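Local coordinates for protein filamentous hemagglutinin (Bordetella pertussis, PDB 1RWR) that is a secreted adhesin whose secretion domain, a right-handed beta-helix, probably directs its export across the outer membrane by the two-partner secretion pathway, at residues A[82-88]-A[105-111]; A[123-127]-A[138-144]; A[163-167]-A[205-210]. All blocks are in the same frame, centred on the assembly; numbering follows the deposited sequence.

Contacts 1, 2 and 3 pass from strand pairing in a beta-helix to the more varied chemistry of a hairpin and a loop that leave it. Contact 1, partly buried, joins strands 86-89 and 109-111 through backbone bonds, helped at the turn by two asparagines. In the buried contact 2, methyl packing and one hydroxyl bond pack the hairpin strand 135-140 against strand 119-125 without pairing them. Contact 3 lies at the surface, where an arginine holds an irregular loop. Contacts 1 and 3 reach the same sheet, through strands 86-89, 109-111 and 166-169; contacts 2 and 3 share another, in which strands 119-125 and 159-164 are neighbours. Contact 2 touches both of the others.

Contact 1 of 3, residues A[82-88]-A[105-111]; sequences DTSPSRL and NPNGISV
Ser-86 pairs with Ile-109, Arg-87 with Ser-110 and Leu-88 with Val-111 in parallel register, the two short strands running 4.7 Å apart and only 17° from alignment. Ser-86 N gives its hydrogen to Gly-108 O, Ser-86 O takes one from Ser-110 N at 2.8 Å, and Leu-88 N returns to Ser-110 O. The inward face carries Ser-86, Leu-88, Ile-109 and Val-111, and here the packing is close: Leu-88 CD1 lies 3.7 Å from Ile-109 CG2 as the two side chains cross obliquely, with Leu-124, from strand 119-125 of another sheet of the helix, touching both Leu-88 and Val-111.

Before the strands, the turn from Asn-105 to Gly-108 is sewn to the incoming chain by amides. Asn-105 holds CG anti to its own N (chi1 -174°), which carries ND2 across to the other segment, where one nitrogen makes two nearly straight bonds in its amide plane: 2.9 Å to Ser-84 O, on a lone pair, and 2.9 Å to Ser-86 OG, which also bonds to Phe-39 O. Its OD1 turns back to Asn-107 N and closes an Asx turn. Asn-107 ND2 reaches Asp-82 O at 2.9 Å and, over a longer path from above the carbonyl plane, Ser-84 O, so that this oxygen has two amide donors.

The opposite face is wetter. Ser-110 OG stands 3.8 Å from Arg-87 CG, but it bonds to two waters, one bonding weakly to Ser-86 O and the other accepting a weak bond from Arg-87 NE at the guanidinium edge. An apolar and amide-lined interior, a hydrated outer face and parallel strands stacked in register, one coil apart, with a turn at the corner between sheets, mark successive rungs of a beta-helix.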
loop_
_atom_site.group_PDB
_atom_site.type_symbol
_atom_site.label_atom_id
_atom_site.label_comp_id
_atom_site.label_asym_id
_atom_site.label_seq_id
_atom_site.Cartn_x
_atom_site.Cartn_y
_atom_site.Cartn_z
ATOM N N ASP A 82 15.957 -10.390 -1.051
ATOM C CA ASP A 82 17.138 -10.372 -0.164
ATOM C C ASP A 82 16.805 -9.711 1.165
ATOM O O ASP A 82 15.666 -9.818 1.564
ATOM C CB ASP A 82 18.345 -9.760 -0.839
ATOM C CG ASP A 82 19.632 -10.490 -0.472
ATOM O OD1 ASP A 82 19.620 -11.252 0.543
ATOM O OD2 ASP A 82 20.690 -10.366 -1.143
ATOM N N THR A 83 17.760 -9.034 1.840
ATOM C CA THR A 83 17.554 -8.655 3.250
ATOM C C THR A 83 17.310 -7.178 3.508
ATOM O O THR A 83 17.040 -6.814 4.659
ATOM C CB THR A 83 18.766 -9.105 4.148
ATOM O OG1 THR A 83 19.947 -8.392 3.757
ATOM C CG2 THR A 83 19.061 -10.583 3.979
ATOM N N SER A 84 17.376 -6.350 2.461
ATOM C CA SER A 84 17.335 -4.897 2.599
ATOM C C SER A 84 15.889 -4.421 2.463
ATOM O O SER A 84 15.157 -4.994 1.674
ATOM C CB SER A 84 18.211 -4.199 1.544
ATOM O OG SER A 84 17.654 -4.182 0.198
ATOM N N PRO A 85 15.496 -3.402 3.233
ATOM C CA PRO A 85 14.189 -2.754 3.038
ATOM C C PRO A 85 14.148 -1.918 1.754
ATOM O O PRO A 85 15.208 -1.747 1.087
ATOM C CB PRO A 85 14.069 -1.840 4.271
ATOM C CG PRO A 85 15.508 -1.441 4.569
ATOM C CD PRO A 85 16.263 -2.743 4.299
ATOM N N SER A 86 12.964 -1.383 1.430
ATOM C CA SER A 86 12.756 -0.544 0.251
ATOM C C SER A 86 12.383 0.865 0.667
ATOM O O SER A 86 11.595 1.051 1.597
ATOM C CB SER A 86 11.605 -1.079 -0.600
ATOM O OG SER A 86 11.904 -2.326 -1.154
ATOM N N ARG A 87 12.906 1.847 -0.037
ATOM C CA ARG A 87 12.454 3.208 0.076
ATOM C C ARG A 87 11.733 3.550 -1.231
ATOM O O ARG A 87 12.222 3.218 -2.315
ATOM C CB ARG A 87 13.655 4.143 0.283
ATOM C CG ARG A 87 13.279 5.540 0.491
ATOM C CD ARG A 87 14.412 6.483 0.986
ATOM N NE ARG A 87 13.815 7.816 1.086
ATOM C CZ ARG A 87 13.647 8.671 0.071
ATOM N NH1 ARG A 87 14.138 8.432 -1.153
ATOM N NH2 ARG A 87 13.015 9.807 0.303
ATOM N N LEU A 88 10.589 4.230 -1.119
ATOM C CA LEU A 88 9.789 4.672 -2.262
ATOM C C LEU A 88 9.471 6.149 -2.173
ATOM O O LEU A 88 8.775 6.605 -1.243
ATOM C CB LEU A 88 8.470 3.912 -2.312
ATOM C CG LEU A 88 8.557 2.399 -2.223
ATOM C CD1 LEU A 88 7.170 1.779 -2.138
ATOM C CD2 LEU A 88 9.354 1.835 -3.416
ATOM N N ASN A 105 8.020 -6.243 0.338
ATOM C CA ASN A 105 9.342 -6.395 0.900
ATOM C C ASN A 105 9.200 -6.715 2.415
ATOM O O ASN A 105 8.921 -5.829 3.216
ATOM C CB ASN A 105 10.177 -5.135 0.655
ATOM C CG ASN A 105 11.635 -5.323 1.108
ATOM O OD1 ASN A 105 11.930 -6.257 1.884
ATOM N ND2 ASN A 105 12.520 -4.453 0.660
ATOM N N PRO A 106 9.349 -7.973 2.801
ATOM C CA PRO A 106 9.237 -8.345 4.213
ATOM C C PRO A 106 10.200 -7.626 5.151
ATOM O O PRO A 106 9.925 -7.572 6.334
ATOM C CB PRO A 106 9.462 -9.855 4.203
ATOM C CG PRO A 106 8.945 -10.256 2.873
ATOM C CD PRO A 106 9.433 -9.173 1.930
ATOM N N ASN A 107 11.267 -7.069 4.626
ATOM C CA ASN A 107 12.233 -6.339 5.448
ATOM C C ASN A 107 11.778 -4.961 5.862
ATOM O O ASN A 107 12.343 -4.363 6.779
ATOM C CB ASN A 107 13.542 -6.246 4.705
ATOM C CG ASN A 107 14.055 -7.611 4.306
ATOM O OD1 ASN A 107 14.267 -8.491 5.182
ATOM N ND2 ASN A 107 14.190 -7.837 3.018
ATOM N N GLY A 108 10.756 -4.440 5.179
ATOM C CA GLY A 108 10.238 -3.124 5.466
ATOM C C GLY A 108 10.163 -2.226 4.250
ATOM O O GLY A 108 10.876 -2.418 3.261
ATOM N N ILE A 109 9.273 -1.239 4.336
ATOM C CA ILE A 109 9.180 -0.201 3.314
ATOM C C ILE A 109 9.015 1.156 3.969
ATOM O O ILE A 109 8.183 1.308 4.876
ATOM C CB ILE A 109 7.975 -0.463 2.385
ATOM C CG1 ILE A 109 8.014 -1.855 1.774
ATOM C CG2 ILE A 109 7.888 0.630 1.345
ATOM C CD1 ILE A 109 6.752 -2.154 0.964
ATOM N N SER A 110 9.793 2.136 3.510
ATOM C CA SER A 110 9.567 3.512 3.914
ATOM C C SER A 110 9.123 4.307 2.679
ATOM O O SER A 110 9.613 4.062 1.559
ATOM C CB SER A 110 10.819 4.070 4.586
ATOM O OG SER A 110 11.888 4.032 3.707
ATOM N N VAL A 111 8.179 5.222 2.898
ATOM C CA VAL A 111 7.514 5.933 1.840
ATOM C C VAL A 111 7.588 7.434 2.098
ATOM O O VAL A 111 7.239 7.879 3.161
ATOM C CB VAL A 111 6.061 5.504 1.786
ATOM C CG1 VAL A 111 5.347 6.153 0.643
ATOM C CG2 VAL A 111 5.919 3.982 1.646
HETATM O O HOH W 1 13.369 1.915 4.389
HETATM O O HOH W 2 13.253 6.475 4.043
#

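Contact 2 of 3, residues A[123-127]-A[138-144]; sequences TLTTG and LDVQQGT
Thr-126 OG1 donates to Gln-142 O at 2.7 Å where strand 119-125 of the beta-helix gives way to an antiparallel hairpin, inserted before strand 144-147, where the chain rejoins the helix. A chi1 of 62° sets this OG1 between the backbone N and the carbonyl carbon. The methyl of Thr-126 lies 3.7 Å from Gly-143 C, resting against a glycine whose missing side chain leaves no atom in the threonine's way. Water 3 donates to Thr-126 O and accepts from Gln-141 N.

Back along the strand the contact is apolar. Thr-125 CG2 sits 3.9 Å from both Leu-138 CD1 and CD2, while Thr-123 CG2 and Leu-138 CD1 meet tip to tip at 4.2 Å. Val-140 CG2 packs on Gly-127 CA, which also makes a CA-H...O contact with Asp-139 O at 3.4 Å; the lack of a side chain lets the two backbones come this close.

Further out, these groups are held in place. Arg-165 N bonds weakly to Thr-126 OG1, and a salt bridge from Asp-139 to Arg-192 holds the hairpin strand 135-140. Thr-125 OG1 is directed to Val-163 O in the neighbouring strand and also closes an ST turn, accepting from Gly-127 N at 2.9 Å.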
loop_
_atom_site.group_PDB
_atom_site.type_symbol
_atom_site.label_atom_id
_atom_site.label_comp_id
_atom_site.label_asym_id
_atom_site.label_seq_id
_atom_site.Cartn_x
_atom_site.Cartn_y
_atom_site.Cartn_z
ATOM N N THR A 123 -0.794 -1.478 -3.724
ATOM C CA THR A 123 -0.605 -2.158 -2.448
ATOM C C THR A 123 0.871 -2.144 -2.064
ATOM O O THR A 123 1.741 -2.527 -2.883
ATOM C CB THR A 123 -1.038 -3.593 -2.610
ATOM O OG1 THR A 123 -2.381 -3.637 -3.146
ATOM C CG2 THR A 123 -1.006 -4.376 -1.307
ATOM N N LEU A 124 1.158 -1.693 -0.836
ATOM C CA LEU A 124 2.489 -1.728 -0.248
ATOM C C LEU A 124 2.441 -2.720 0.880
ATOM O O LEU A 124 1.594 -2.608 1.773
ATOM C CB LEU A 124 2.874 -0.360 0.285
ATOM C CG LEU A 124 2.855 0.752 -0.747
ATOM C CD1 LEU A 124 3.358 2.057 -0.071
ATOM C CD2 LEU A 124 3.701 0.368 -1.974
ATOM N N THR A 125 3.313 -3.717 0.843
ATOM C CA THR A 125 3.201 -4.812 1.793
ATOM C C THR A 125 4.561 -5.314 2.265
ATOM O O THR A 125 5.547 -5.281 1.530
ATOM C CB THR A 125 2.291 -5.965 1.207
ATOM O OG1 THR A 125 2.050 -6.934 2.226
ATOM C CG2 THR A 125 3.001 -6.710 0.098
ATOM N N THR A 126 4.616 -5.774 3.511
ATOM C CA THR A 126 5.757 -6.581 3.950
ATOM C C THR A 126 5.423 -8.064 3.943
ATOM O O THR A 126 6.210 -8.867 4.443
ATOM C CB THR A 126 6.240 -6.189 5.344
ATOM O OG1 THR A 126 5.180 -6.412 6.304
ATOM C CG2 THR A 126 6.562 -4.729 5.366
ATOM N N GLY A 127 4.297 -8.437 3.353
ATOM C CA GLY A 127 3.979 -9.851 3.149
ATOM C C GLY A 127 4.809 -10.540 2.086
ATOM O O GLY A 127 5.223 -9.919 1.086
ATOM N N LEU A 138 -0.785 -12.651 0.270
ATOM C CA LEU A 138 0.333 -11.970 0.899
ATOM C C LEU A 138 0.403 -12.445 2.324
ATOM O O LEU A 138 -0.502 -12.157 3.103
ATOM C CB LEU A 138 0.086 -10.454 0.879
ATOM C CG LEU A 138 -0.012 -9.865 -0.533
ATOM C CD1 LEU A 138 -0.493 -8.441 -0.505
ATOM C CD2 LEU A 138 1.321 -9.991 -1.289
ATOM N N ASP A 139 1.461 -13.144 2.694
ATOM C CA ASP A 139 1.567 -13.682 4.047
ATOM C C ASP A 139 2.462 -12.771 4.853
ATOM O O ASP A 139 3.681 -12.794 4.739
ATOM C CB ASP A 139 2.129 -15.087 4.036
ATOM C CG ASP A 139 1.134 -16.065 3.538
ATOM O OD1 ASP A 139 -0.062 -15.898 3.866
ATOM O OD2 ASP A 139 1.485 -16.999 2.794
ATOM N N VAL A 140 1.806 -11.980 5.669
ATOM C CA VAL A 140 2.495 -11.036 6.533
ATOM C C VAL A 140 2.876 -11.688 7.849
ATOM O O VAL A 140 2.006 -12.036 8.650
ATOM C CB VAL A 140 1.602 -9.795 6.827
ATOM C CG1 VAL A 140 2.388 -8.839 7.677
ATOM C CG2 VAL A 140 1.163 -9.144 5.524
ATOM N N GLN A 141 4.171 -11.812 8.085
ATOM C CA GLN A 141 4.684 -12.290 9.361
ATOM C C GLN A 141 5.664 -11.329 10.007
ATOM O O GLN A 141 5.962 -11.476 11.182
ATOM C CB GLN A 141 5.326 -13.652 9.191
ATOM C CG GLN A 141 4.274 -14.680 8.774
ATOM C CD GLN A 141 4.870 -16.001 8.547
ATOM O OE1 GLN A 141 5.549 -16.207 7.545
ATOM N NE2 GLN A 141 4.682 -16.898 9.489
ATOM N N GLN A 142 6.170 -10.366 9.253
ATOM C CA GLN A 142 7.122 -9.400 9.780
ATOM C C GLN A 142 7.104 -8.143 8.955
ATOM O O GLN A 142 6.503 -8.127 7.902
ATOM C CB GLN A 142 8.533 -9.965 9.778
ATOM C CG GLN A 142 9.078 -10.297 8.390
ATOM C CD GLN A 142 10.432 -10.956 8.457
ATOM O OE1 GLN A 142 10.559 -12.151 8.243
ATOM N NE2 GLN A 142 11.430 -10.194 8.805
ATOM N N GLY A 143 7.771 -7.099 9.458
ATOM C CA GLY A 143 8.048 -5.898 8.682
ATOM C C GLY A 143 7.166 -4.741 9.024
ATOM O O GLY A 143 5.990 -4.909 9.329
ATOM N N THR A 144 7.725 -3.548 8.890
ATOM C CA THR A 144 7.010 -2.281 9.090
ATOM C C THR A 144 6.926 -1.487 7.782
ATOM O O THR A 144 7.899 -1.433 7.028
ATOM C CB THR A 144 7.767 -1.450 10.110
ATOM O OG1 THR A 144 7.801 -2.144 11.383
ATOM C CG2 THR A 144 7.094 -0.101 10.335
HETATM O O HOH W 3 6.314 -11.027 6.266
#

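Contact 3 of 3, residues A[163-167]-A[205-210]; sequences VARLV and AGARGA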
loop_
_atom_site.group_PDB
_atom_site.type_symbol
_atom_site.label_atom_id
_atom_site.label_comp_id
_atom_site.label_asym_id
_atom_site.label_seq_id
_atom_site.Cartn_x
_atom_site.Cartn_y
_atom_site.Cartn_z
ATOM N N VAL A 163 -0.240 -3.107 3.932
ATOM C CA VAL A 163 -0.469 -4.397 4.590
ATOM C C VAL A 163 0.854 -4.909 5.169
ATOM O O VAL A 163 1.760 -5.279 4.436
ATOM C CB VAL A 163 -1.066 -5.404 3.566
ATOM C CG1 VAL A 163 -1.442 -6.708 4.267
ATOM C CG2 VAL A 163 -2.290 -4.790 2.879
ATOM N N ALA A 164 1.011 -4.854 6.480
ATOM C CA ALA A 164 2.333 -5.053 7.099
ATOM C C ALA A 164 2.156 -5.544 8.512
ATOM O O ALA A 164 1.027 -5.560 9.041
ATOM C CB ALA A 164 3.136 -3.759 7.089
ATOM N N ARG A 165 3.251 -5.956 9.156
ATOM C CA ARG A 165 3.118 -6.407 10.523
ATOM C C ARG A 165 2.816 -5.222 11.417
ATOM O O ARG A 165 1.954 -5.305 12.273
ATOM C CB ARG A 165 4.347 -7.181 10.990
ATOM C CG ARG A 165 4.140 -7.955 12.309
ATOM C CD ARG A 165 3.192 -9.166 12.117
ATOM N NE ARG A 165 2.701 -9.768 13.353
ATOM C CZ ARG A 165 3.320 -10.757 14.055
ATOM N NH1 ARG A 165 4.530 -11.184 13.753
ATOM N NH2 ARG A 165 2.731 -11.258 15.130
ATOM N N LEU A 166 3.565 -4.156 11.209
ATOM C CA LEU A 166 3.357 -2.871 11.876
ATOM C C LEU A 166 3.292 -1.750 10.852
ATOM O O LEU A 166 3.929 -1.800 9.801
ATOM C CB LEU A 166 4.520 -2.562 12.820
ATOM C CG LEU A 166 4.811 -3.564 13.948
ATOM C CD1 LEU A 166 6.094 -3.129 14.675
ATOM C CD2 LEU A 166 3.647 -3.728 14.945
ATOM N N VAL A 167 2.581 -0.689 11.192
ATOM C CA VAL A 167 2.465 0.454 10.289
ATOM C C VAL A 167 2.609 1.742 11.092
ATOM O O VAL A 167 1.980 1.892 12.133
ATOM C CB VAL A 167 1.156 0.459 9.485
ATOM C CG1 VAL A 167 1.118 1.660 8.522
ATOM C CG2 VAL A 167 0.971 -0.819 8.744
ATOM N N ALA A 205 2.592 -16.635 13.299
ATOM C CA ALA A 205 3.914 -16.129 12.993
ATOM C C ALA A 205 4.874 -16.621 14.027
ATOM O O ALA A 205 4.478 -16.996 15.137
ATOM C CB ALA A 205 3.898 -14.625 12.989
ATOM N N GLY A 206 6.143 -16.501 13.686
ATOM C CA GLY A 206 7.228 -16.979 14.518
ATOM C C GLY A 206 7.527 -16.111 15.694
ATOM O O GLY A 206 8.137 -16.550 16.656
ATOM N N ALA A 207 7.111 -14.859 15.611
ATOM C CA ALA A 207 7.246 -13.937 16.706
ATOM C C ALA A 207 6.070 -12.981 16.720
ATOM O O ALA A 207 5.308 -12.894 15.761
ATOM C CB ALA A 207 8.536 -13.152 16.547
ATOM N N ARG A 208 5.919 -12.318 17.855
ATOM C CA ARG A 208 4.970 -11.221 17.990
ATOM C C ARG A 208 5.373 -10.021 17.135
ATOM O O ARG A 208 6.514 -9.884 16.654
ATOM C CB ARG A 208 4.835 -10.844 19.446
ATOM C CG ARG A 208 6.012 -10.063 19.936
ATOM C CD ARG A 208 5.994 -9.845 21.417
ATOM N NE ARG A 208 6.935 -8.781 21.724
ATOM C CZ ARG A 208 7.310 -8.451 22.939
ATOM N NH1 ARG A 208 6.847 -9.094 23.989
ATOM N NH2 ARG A 208 8.163 -7.453 23.080
ATOM N N GLY A 209 4.386 -9.189 16.844
ATOM C CA GLY A 209 4.632 -7.970 16.109
ATOM C C GLY A 209 5.268 -6.954 17.039
ATOM O O GLY A 209 6.147 -6.223 16.641
ATOM N N ALA A 210 4.779 -6.933 18.273
ATOM C CA ALA A 210 5.251 -6.044 19.329
ATOM C C ALA A 210 4.633 -6.552 20.627
ATOM O O ALA A 210 3.841 -7.493 20.612
ATOM C CB ALA A 210 4.830 -4.612 19.052
#
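With CG anti to the backbone N (chi1 -167°) and a bend at chi2 (70°), the side chain of Arg-165 leaves the corner between strands 159-164 and 166-169 and turns its guanidinium end-on to the loop 205-210. Both terminal nitrogens converge on a single acceptor, Ala-207 O: NH1 at 2.7 Å and NH2 at 3.1 Å. The oxygen lies almost in the guanidinium plane. NH2 approaches in the carbonyl plane, on a lone pair, while NH1 comes from a tilted direction and makes the straighter of the two bonds.

The loop also lies over one face of the group. Gly-209 N sits above it, offset toward the rim and 3.2 Å from Arg-165 NH2, a contact between two donors that is packing and not a bond. The missing side chain of Gly-209 lets the backbone come this near. Ala-205 CB approaches NH1 obliquely at 3.6 Å. Beside the arginine, Leu-166 lays CD1 3.7 Å from Gly-209 O, and its CD2 has a looser contact with Ala-210 CB.

Further partners complete the setting: NE forms a salt bridge with Asp-236, and NH1 bonds also to Gln-141 O. The charged group thus ties the irregular loop to the beta-helix and the hairpin's return, and the nearby carboxylate and carbonyl oxygens would be expected to stabilise its positive charge.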